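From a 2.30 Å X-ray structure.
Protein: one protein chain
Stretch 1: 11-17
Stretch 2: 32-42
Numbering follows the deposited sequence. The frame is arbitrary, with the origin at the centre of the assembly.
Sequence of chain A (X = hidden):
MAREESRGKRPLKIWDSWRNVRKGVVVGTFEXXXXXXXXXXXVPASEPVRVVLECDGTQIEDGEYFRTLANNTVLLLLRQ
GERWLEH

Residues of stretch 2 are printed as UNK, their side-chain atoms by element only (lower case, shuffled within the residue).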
# COMPACT_ATOMS: atom_id res chain seq x y z
N PRO A 11 10.08 -6.29 -2.28
CA PRO A 11 9.93 -5.30 -1.21
C PRO A 11 9.11 -4.13 -1.71
O PRO A 11 9.26 -3.78 -2.88
CB PRO A 11 11.37 -4.87 -0.92
CG PRO A 11 12.10 -5.13 -2.21
CD PRO A 11 11.43 -6.30 -2.87
N LEU A 12 8.23 -3.60 -0.87
CA LEU A 12 7.46 -2.39 -1.17
C LEU A 12 7.41 -1.59 0.13
O LEU A 12 7.56 -2.18 1.21
CB LEU A 12 6.05 -2.72 -1.67
CG LEU A 12 5.96 -3.50 -2.99
CD1 LEU A 12 4.52 -3.93 -3.29
CD2 LEU A 12 6.57 -2.71 -4.13
N LYS A 13 7.21 -0.27 0.04
CA LYS A 13 7.09 0.57 1.24
C LYS A 13 5.63 1.00 1.45
O LYS A 13 4.98 1.49 0.52
CB LYS A 13 8.01 1.80 1.15
CG LYS A 13 9.54 1.46 1.20
CD LYS A 13 10.40 2.69 0.79
CE LYS A 13 11.93 2.43 0.87
NZ LYS A 13 12.76 3.61 0.41
N ILE A 14 5.12 0.85 2.66
CA ILE A 14 3.73 1.14 2.90
C ILE A 14 3.65 2.12 4.07
O ILE A 14 4.09 1.85 5.19
CB ILE A 14 2.89 -0.16 3.15
CG1 ILE A 14 1.40 0.16 3.21
CG2 ILE A 14 3.30 -0.87 4.43
CD1 ILE A 14 0.75 0.37 1.85
N TRP A 15 3.17 3.31 3.75
CA TRP A 15 3.10 4.39 4.71
C TRP A 15 1.64 4.76 4.97
O TRP A 15 0.78 4.59 4.09
CB TRP A 15 3.85 5.61 4.17
CG TRP A 15 5.31 5.41 3.91
CD1 TRP A 15 6.03 4.28 4.07
CD2 TRP A 15 6.22 6.40 3.40
NE1 TRP A 15 7.34 4.49 3.72
CE2 TRP A 15 7.48 5.78 3.30
CE3 TRP A 15 6.10 7.73 3.02
CZ2 TRP A 15 8.62 6.47 2.83
CZ3 TRP A 15 7.23 8.41 2.55
CH2 TRP A 15 8.46 7.77 2.46
N ASP A 16 1.36 5.38 6.12
CA ASP A 16 -0.03 5.73 6.40
C ASP A 16 -0.34 7.01 5.63
O ASP A 16 0.56 7.59 5.02
CB ASP A 16 -0.30 5.87 7.90
CG ASP A 16 0.48 6.99 8.56
OD1 ASP A 16 0.82 8.02 7.93
OD2 ASP A 16 0.78 6.83 9.75
N SER A 17 -1.61 7.40 5.64
CA SER A 17 -2.10 8.57 4.89
C SER A 17 -1.32 9.84 5.19
O SER A 17 -1.14 10.66 4.31
CB SER A 17 -3.59 8.79 5.13
OG SER A 17 -3.87 9.02 6.50
N UNK A 32 -1.95 -9.98 -1.10
CA UNK A 32 -0.98 -10.06 -0.03
C UNK A 32 -0.49 -8.65 0.33
O UNK A 32 -0.20 -8.37 1.50
c UNK A 32 2.28 -12.26 0.02
c UNK A 32 0.17 -11.00 -0.46
c UNK A 32 1.16 -11.41 0.60
o UNK A 32 2.00 -13.06 -0.89
o UNK A 32 3.45 -12.10 0.45
N UNK A 33 -0.41 -7.76 -0.66
CA UNK A 33 -0.11 -6.37 -0.35
C UNK A 33 -1.12 -5.82 0.64
O UNK A 33 -0.73 -5.21 1.63
c UNK A 33 -0.06 -5.51 -1.62
c UNK A 33 0.06 -3.25 -2.65
c UNK A 33 -0.01 -4.00 -1.34
c UNK A 33 1.19 -3.63 -0.49
N UNK A 34 -2.41 -6.07 0.40
CA UNK A 34 -3.46 -5.61 1.33
C UNK A 34 -3.35 -6.25 2.73
O UNK A 34 -3.41 -5.56 3.74
c UNK A 34 -4.85 -5.90 0.76
c UNK A 34 -5.30 -3.68 -0.24
c UNK A 34 -5.28 -5.16 -0.51
c UNK A 34 -6.66 -5.61 -0.98
N UNK A 35 -3.20 -7.57 2.78
CA UNK A 35 -3.07 -8.24 4.06
C UNK A 35 -1.89 -7.70 4.90
O UNK A 35 -2.09 -7.35 6.07
c UNK A 35 -2.92 -9.76 3.89
c UNK A 35 -2.50 -10.40 5.20
c UNK A 35 -4.24 -10.37 3.37
N UNK A 36 -0.69 -7.66 4.32
CA UNK A 36 0.51 -7.26 5.09
C UNK A 36 0.49 -5.75 5.35
O UNK A 36 1.00 -5.28 6.36
n UNK A 36 0.00 -11.73 6.70
c UNK A 36 2.01 -9.08 4.13
c UNK A 36 1.57 -9.86 5.34
n UNK A 36 0.58 -13.39 5.22
c UNK A 36 1.81 -7.61 4.34
n UNK A 36 1.42 -11.26 4.97
c UNK A 36 0.67 -12.13 5.63
N UNK A 37 -0.07 -4.99 4.43
CA UNK A 37 -0.16 -3.56 4.62
C UNK A 37 -1.06 -3.27 5.80
O UNK A 37 -0.68 -2.52 6.71
N UNK A 38 -2.21 -3.92 5.84
CA UNK A 38 -3.10 -3.69 6.97
C UNK A 38 -2.47 -4.17 8.29
O UNK A 38 -2.51 -3.43 9.28
n UNK A 38 -8.25 -5.64 4.26
c UNK A 38 -5.30 -3.60 5.66
c UNK A 38 -6.82 -5.30 4.55
c UNK A 38 -6.72 -4.13 5.53
c UNK A 38 -4.47 -4.33 6.74
N UNK A 39 -1.89 -5.37 8.30
CA UNK A 39 -1.20 -5.83 9.51
C UNK A 39 -0.10 -4.85 9.98
O UNK A 39 -0.01 -4.53 11.15
c UNK A 39 -0.56 -7.21 9.32
o UNK A 39 -0.39 -7.85 11.60
c UNK A 39 0.23 -7.66 10.54
o UNK A 39 1.47 -7.79 10.46
N UNK A 40 0.76 -4.42 9.07
CA UNK A 40 1.88 -3.58 9.47
C UNK A 40 1.40 -2.19 9.91
O UNK A 40 2.05 -1.51 10.72
c UNK A 40 3.73 -4.71 8.07
c UNK A 40 2.87 -3.46 8.30
c UNK A 40 6.12 -5.55 8.30
c UNK A 40 5.00 -4.66 8.88
n UNK A 40 5.69 -6.93 7.98
N UNK A 41 0.25 -1.75 9.41
CA UNK A 41 -0.23 -0.45 9.85
C UNK A 41 -1.26 -0.58 10.97
O UNK A 41 -1.85 0.41 11.38
c UNK A 41 1.48 0.51 7.62
c UNK A 41 0.24 1.27 8.01
c UNK A 41 -0.34 1.96 6.78
c UNK A 41 -0.80 0.35 8.67
N UNK A 42 -1.46 -1.79 11.49
CA UNK A 42 -2.34 -2.00 12.63
C UNK A 42 -3.82 -1.80 12.31
O UNK A 42 -4.63 -1.44 13.17

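Position 32 carries three carbons in a row, the last bearing two oxygens: an unbranched carboxylate of glutamate length, Glu32. Its side chain makes no contact with stretch 1. At position 33 four carbons fork at the second, the leucine pattern; isoleucine would fork at CB. CB points sideways, but chi1 t and chi2 p bring the end nearer the strand, where a terminal carbon lies 4.4 Å from Leu12 CD1. This is Leu33, and that carbon is its CD1.

Position 34 has the same four carbons and the same fork, hence Leu34, yet its CB points away and it makes no contact. Position 35 has one carbon bearing two more, a fork at CB with three carbons in all: Val35, out of reach. At position 36 three carbons lead to a nitrogen, then to a carbon holding two further nitrogens. That guanidinium identifies Arg36, whose end leads away from the strand.

Position 37 has no side-chain atoms, so it is Gly37. Its CA lies 4.3 Å from Ile14 CG1, and the CA atoms of Gly37 and Ile14 are 6.3 Å apart, the closest of the paired backbone positions. The bare CA leaves the isoleucine side chain facing the helix backbone directly.

Position 38 shows four carbons in a row ending in nitrogen, Lys38, with CB pointing away. Position 39 has two carbons, the second carrying two oxygens: Asp39, out of reach. Position 40 again has four carbons in a row ending in nitrogen, which is Lys40; its CB points toward stretch 1, but its end leads away.

Position 41 again has four carbons forked at the second. One tip lies 3.8 Å from Ile14 O and 3.9 Å from Ile14 CG2; the other lies 3.8 Å from Asp16 CA and 3.9 Å from Trp15 C. The residue is Leu41, the tips CD1 and CD2 respectively. Its chi1 of -93° falls between wells. Position 42 lacks side-chain atoms, and its phi of 70° independently favours the answer, Gly42.

The contact is apolar packing, with no hydrogen bond across it and 286 Å² buried in total. Leu12 and Ile14 direct CB toward the helix, while Lys13 between them points away, the alternation usual in a strand. Positions 33, 37 and 41 recur every four residues, about one helical turn, and meet Leu12, Ile14 and the segment from Ile14 to Asp16 in order. The backbone hydrogen bonds from Gly37 N to Leu33 O (2.9 Å) and from Leu41 N to Gly37 O (3.0 Å) link these three positions along the helix axis.

Stretch 2 (32-42) ELLVRGKDKLG
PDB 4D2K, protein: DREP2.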